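Local coordinates for hypothetical protein Atu1826 (Agrobacterium tumefaciens, PDB 2I3D) that is of unknown function but, as a putative alpha/beta hydrolase related in sequence to the S15 peptidase family, probably catalyses a hydrolytic reaction, at residues N65-Q70 and G216-L221; S109-V114 and P144-F149. All coordinates share one frame; numbering follows the deposited sequence. Where two conformers were deposited one is given.

Interaction 1: residues N65-Q70 and G216-L221; sequences NQIVYQ and GKVDEL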
# COMPACT_ATOMS: atom_id res chain seq x y z
N ASN B 65 4.89 -0.67 0.96
CA ASN B 65 3.56 -0.29 1.43
C ASN B 65 3.62 1.15 2.02
O ASN B 65 4.59 1.52 2.68
CB ASN B 65 3.07 -1.38 2.42
CG ASN B 65 1.88 -0.95 3.28
OD1 ASN B 65 2.05 -0.29 4.29
ND2 ASN B 65 0.69 -1.44 2.94
N GLN B 66 2.60 1.98 1.74
CA GLN B 66 2.70 3.41 2.14
C GLN B 66 2.89 3.59 3.65
O GLN B 66 3.65 4.42 4.07
CB GLN B 66 1.49 4.23 1.67
CG GLN B 66 1.22 4.13 0.14
CD GLN B 66 2.47 4.42 -0.76
OE1 GLN B 66 3.46 5.05 -0.32
NE2 GLN B 66 2.41 3.98 -2.00
N ILE B 67 2.15 2.81 4.43
CA ILE B 67 2.27 2.93 5.91
C ILE B 67 3.69 2.52 6.36
O ILE B 67 4.31 3.19 7.18
CB ILE B 67 1.18 2.09 6.61
CG1 ILE B 67 -0.20 2.73 6.37
CG2 ILE B 67 1.47 1.95 8.11
CD1 ILE B 67 -1.34 1.84 6.84
N VAL B 68 4.21 1.44 5.78
CA VAL B 68 5.59 1.02 6.06
C VAL B 68 6.61 2.12 5.70
O VAL B 68 7.50 2.49 6.51
CB VAL B 68 5.92 -0.32 5.37
CG1 VAL B 68 7.40 -0.64 5.62
CG2 VAL B 68 4.96 -1.47 5.88
N TYR B 69 6.48 2.67 4.49
CA TYR B 69 7.32 3.79 4.03
C TYR B 69 7.21 5.00 4.97
O TYR B 69 8.23 5.54 5.39
CB TYR B 69 6.98 4.19 2.58
CG TYR B 69 7.83 5.37 2.21
CD1 TYR B 69 9.18 5.19 1.89
CD2 TYR B 69 7.34 6.67 2.28
CE1 TYR B 69 9.98 6.26 1.61
CE2 TYR B 69 8.16 7.76 2.00
CZ TYR B 69 9.47 7.53 1.67
OH TYR B 69 10.32 8.57 1.39
N GLN B 70 5.98 5.42 5.28
CA GLN B 70 5.80 6.56 6.19
C GLN B 70 6.39 6.32 7.58
O GLN B 70 6.95 7.24 8.16
CB GLN B 70 4.32 6.90 6.30
CG GLN B 70 3.78 7.47 4.97
CD GLN B 70 4.32 8.83 4.68
OE1 GLN B 70 4.47 9.68 5.60
NE2 GLN B 70 4.69 9.05 3.42
N GLY B 216 -8.15 6.08 3.80
CA GLY B 216 -8.65 7.44 4.03
C GLY B 216 -8.24 7.98 5.38
O GLY B 216 -8.66 9.09 5.77
N LYS B 217 -7.40 7.22 6.10
CA LYS B 217 -6.97 7.61 7.44
C LYS B 217 -5.46 7.54 7.65
O LYS B 217 -4.99 7.59 8.81
CB LYS B 217 -7.69 6.75 8.52
CG LYS B 217 -9.23 6.86 8.49
CD LYS B 217 -9.69 8.22 8.95
CE LYS B 217 -11.21 8.27 8.86
NZ LYS B 217 -11.71 9.56 9.35
N VAL B 218 -4.68 7.41 6.57
CA VAL B 218 -3.23 7.31 6.75
C VAL B 218 -2.63 8.57 7.37
O VAL B 218 -1.74 8.48 8.24
CB VAL B 218 -2.52 6.85 5.47
CG1 VAL B 218 -0.98 6.90 5.63
CG2 VAL B 218 -3.05 5.48 5.05
N ASP B 219 -3.08 9.76 6.94
CA ASP B 219 -2.55 11.02 7.54
C ASP B 219 -2.84 11.06 9.03
O ASP B 219 -1.98 11.45 9.82
CB ASP B 219 -3.13 12.26 6.86
CG ASP B 219 -2.58 12.44 5.47
OD1 ASP B 219 -1.56 11.74 5.13
OD2 ASP B 219 -3.17 13.25 4.71
N GLU B 220 -4.03 10.60 9.42
CA GLU B 220 -4.43 10.63 10.82
C GLU B 220 -3.52 9.66 11.61
O GLU B 220 -2.98 9.99 12.69
CB GLU B 220 -5.91 10.26 11.00
CG GLU B 220 -6.30 10.31 12.46
CD GLU B 220 -7.82 10.22 12.72
OE1 GLU B 220 -8.62 10.22 11.75
OE2 GLU B 220 -8.18 10.21 13.93
N LEU B 221 -3.40 8.45 11.06
CA LEU B 221 -2.50 7.43 11.66
C LEU B 221 -1.08 7.98 11.85
O LEU B 221 -0.50 7.89 12.92
CB LEU B 221 -2.45 6.19 10.75
CG LEU B 221 -1.38 5.15 11.09
CD1 LEU B 221 -1.64 4.50 12.46
CD2 LEU B 221 -1.30 4.10 9.93
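Ile67, in the first turn of helix 66-77, meets Val218 and Leu221, both in the first turn of helix 218-233; the CA atoms of Ile67 and Val218 stand 7.1 Å apart. The branched side chain of Ile67 does its work beyond CB, where two arms divide. CG2, anti to the backbone N, comes within 4.0 Å of Leu221 CD2. The other arm, CG1, lies beside the backbone N (chi1 -69°) and reaches the opposing helix at two points, with Leu221 CD2 at 4.0 Å and Val218 CG2 at 4.2 Å. An extended second torsion (chi2 171°) then carries CD1 outward, to a closest approach of 3.8 Å on the same Leu221 CD2. One methyl of the leucine is therefore touched by three carbons of the isoleucine, the two side chains crossing at about a right angle, whereas Val218 presents CG2 to the CG1 arm, the two side chains meeting at a slant.

In the conformer given, Asn65 caps the start of helix 66-77, OD1 accepting from Val68 N at 3.1 Å on an in-plane lone pair, with a fairly straight N-H...O angle of 162°. Phe214 packs on both Ile67 and Leu221, and Tyr129 of strand 124-129 adds to the surroundings of Ile67. In the conformer given, Gln66 NE2 gives to Phe213 O of the second subunit and OE1 accepts from Asn215 ND2 of the second subunit.

No hydrogen bond joins the segments, and all three touching residues are buried. The contact joins two helix beginnings near the putative nucleophile elbow of the hydrolase fold and beside the dimer interface. With purely aliphatic chemistry, cohesion comes from burial and fit of shape, and the nearby polar bonds serve the helix start and the subunit interface.

Interaction 2: residues S109-V114 and P144-F149; sequences SALDWV and PEIEGF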
# COMPACT_ATOMS: atom_id res chain seq x y z
N SER B 109 18.18 -11.01 11.82
CA SER B 109 19.32 -10.85 10.91
C SER B 109 19.45 -9.43 10.44
O SER B 109 20.56 -8.89 10.32
CB SER B 109 19.21 -11.75 9.68
OG SER B 109 19.50 -13.09 10.02
N ALA B 110 18.30 -8.82 10.15
CA ALA B 110 18.27 -7.41 9.75
C ALA B 110 18.81 -6.49 10.83
O ALA B 110 19.67 -5.65 10.56
CB ALA B 110 16.82 -6.98 9.36
N LEU B 111 18.34 -6.69 12.06
CA LEU B 111 18.83 -5.90 13.20
C LEU B 111 20.33 -6.13 13.46
O LEU B 111 21.07 -5.16 13.66
CB LEU B 111 18.00 -6.18 14.46
CG LEU B 111 18.36 -5.27 15.66
CD1 LEU B 111 18.47 -3.73 15.35
CD2 LEU B 111 17.34 -5.53 16.78
N ASP B 112 20.76 -7.38 13.35
CA ASP B 112 22.21 -7.70 13.50
C ASP B 112 23.04 -6.95 12.45
O ASP B 112 24.13 -6.40 12.75
CB ASP B 112 22.47 -9.20 13.34
CG ASP B 112 21.95 -10.04 14.50
OD1 ASP B 112 21.62 -9.51 15.60
OD2 ASP B 112 21.91 -11.27 14.32
N TRP B 113 22.56 -6.98 11.21
CA TRP B 113 23.25 -6.31 10.11
C TRP B 113 23.43 -4.81 10.36
O TRP B 113 24.57 -4.29 10.26
CB TRP B 113 22.53 -6.57 8.81
CG TRP B 113 23.14 -5.93 7.63
CD1 TRP B 113 24.20 -6.40 6.89
CD2 TRP B 113 22.74 -4.70 7.03
NE1 TRP B 113 24.46 -5.54 5.85
CE2 TRP B 113 23.59 -4.48 5.92
CE3 TRP B 113 21.74 -3.77 7.31
CZ2 TRP B 113 23.46 -3.37 5.09
CZ3 TRP B 113 21.62 -2.64 6.48
CH2 TRP B 113 22.48 -2.46 5.39
N VAL B 114 22.34 -4.11 10.73
CA VAL B 114 22.43 -2.67 10.99
C VAL B 114 23.35 -2.43 12.18
O VAL B 114 24.21 -1.53 12.16
CB VAL B 114 21.04 -1.97 11.23
CG1 VAL B 114 21.21 -0.43 11.33
CG2 VAL B 114 20.10 -2.29 10.15
N PRO B 144 16.99 -7.09 24.30
CA PRO B 144 16.87 -6.11 25.40
C PRO B 144 17.15 -4.67 24.97
O PRO B 144 16.73 -3.74 25.65
CB PRO B 144 17.90 -6.60 26.45
CG PRO B 144 18.80 -7.51 25.72
CD PRO B 144 18.03 -8.11 24.58
N GLU B 145 17.87 -4.47 23.87
CA GLU B 145 18.22 -3.12 23.44
C GLU B 145 17.00 -2.37 22.84
O GLU B 145 17.07 -1.14 22.59
CB GLU B 145 19.43 -3.11 22.47
CG GLU B 145 19.15 -3.75 21.09
CD GLU B 145 19.36 -5.28 21.02
OE1 GLU B 145 19.20 -6.00 22.02
OE2 GLU B 145 19.68 -5.78 19.93
N ILE B 146 15.90 -3.10 22.63
CA ILE B 146 14.71 -2.49 22.00
C ILE B 146 13.89 -1.79 23.06
O ILE B 146 13.24 -2.44 23.87
CB ILE B 146 13.89 -3.50 21.23
CG1 ILE B 146 14.73 -4.02 20.02
CG2 ILE B 146 12.64 -2.80 20.69
CD1 ILE B 146 14.03 -5.04 19.13
N GLU B 147 13.93 -0.46 23.07
CA GLU B 147 13.33 0.29 24.19
C GLU B 147 11.98 0.93 23.88
O GLU B 147 11.34 1.52 24.75
CB GLU B 147 14.31 1.32 24.75
CG GLU B 147 14.65 2.46 23.84
CD GLU B 147 15.62 3.44 24.50
OE1 GLU B 147 15.26 4.63 24.62
OE2 GLU B 147 16.72 3.01 24.93
N GLY B 148 11.52 0.75 22.64
CA GLY B 148 10.19 1.28 22.26
C GLY B 148 9.70 0.51 21.06
O GLY B 148 10.50 -0.02 20.26
N PHE B 149 8.38 0.52 20.90
CA PHE B 149 7.79 -0.10 19.72
C PHE B 149 6.55 0.66 19.28
O PHE B 149 5.95 1.40 20.09
CB PHE B 149 7.38 -1.56 20.00
CG PHE B 149 6.27 -1.69 21.04
CD1 PHE B 149 4.92 -1.63 20.68
CD2 PHE B 149 6.58 -1.85 22.41
CE1 PHE B 149 3.90 -1.74 21.64
CE2 PHE B 149 5.57 -1.97 23.35
CZ PHE B 149 4.23 -1.90 22.97
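Leu111 on helix 101-117 faces Ile146, the first residue of strand 146-152, across a CA-CA separation of 10.3 Å, so the helix and the start of the strand are bridged by side chains with no backbone bond between them. Leu111 has CG anti to its backbone N (chi1 -174°), which sends CD2 across the gap. That one methyl meets Ile146 CD1 at 4.1 Å, the tip of an extended isoleucine arm, and Glu145 OE2 at 3.9 Å. The glutamate comes from the opposite direction, its chain bent at chi2 (-87°), which brings OE2 to the methyl.

The oxygen that touches Leu111 has stronger partners elsewhere: Glu145 OE2 forms a salt bridge with Arg143 NE and accepts a hydrogen bond from Gln115 NE2. Through NH1 the same arginine also pairs with Asp112 OD1, which probably eases the proximity of like charges. Helix 101-117 is the crossover from strand 81-85 to strand 124-129 in the putative alpha/beta hydrolase fold, and Leu111 reaches past Cys124 to the next strand. A thin aliphatic contact lies beside a charged network, which suggests that Arg143 and Gln115 do most to position the carboxylate, Leu111 adding a van der Waals touch.

Overall arrangement
From the N terminus, the chain passes the antiparallel strands 25-30 and 33-40 and strand 49-53 before reaching residues 65-70, where interaction 1 opens its loop. Helix 101-117 then opens interaction 2, which closes 30 residues on, after strand 124-129 and helix 131-142, at the start of strand 146-152. Interaction 1 closes only at 216-221, beyond strand 202-207, so the shorter loop nests inside the longer without crossing. Their centres lie 23 Å apart, on opposite sides of the chain's centre. Interaction 2 ties helix 101-117 to the start of strand 146-152, one strand beyond the one it leads into; interaction 1 joins the first and last helices, 66-77 and 218-233, of what is probably an alpha/beta hydrolase fold.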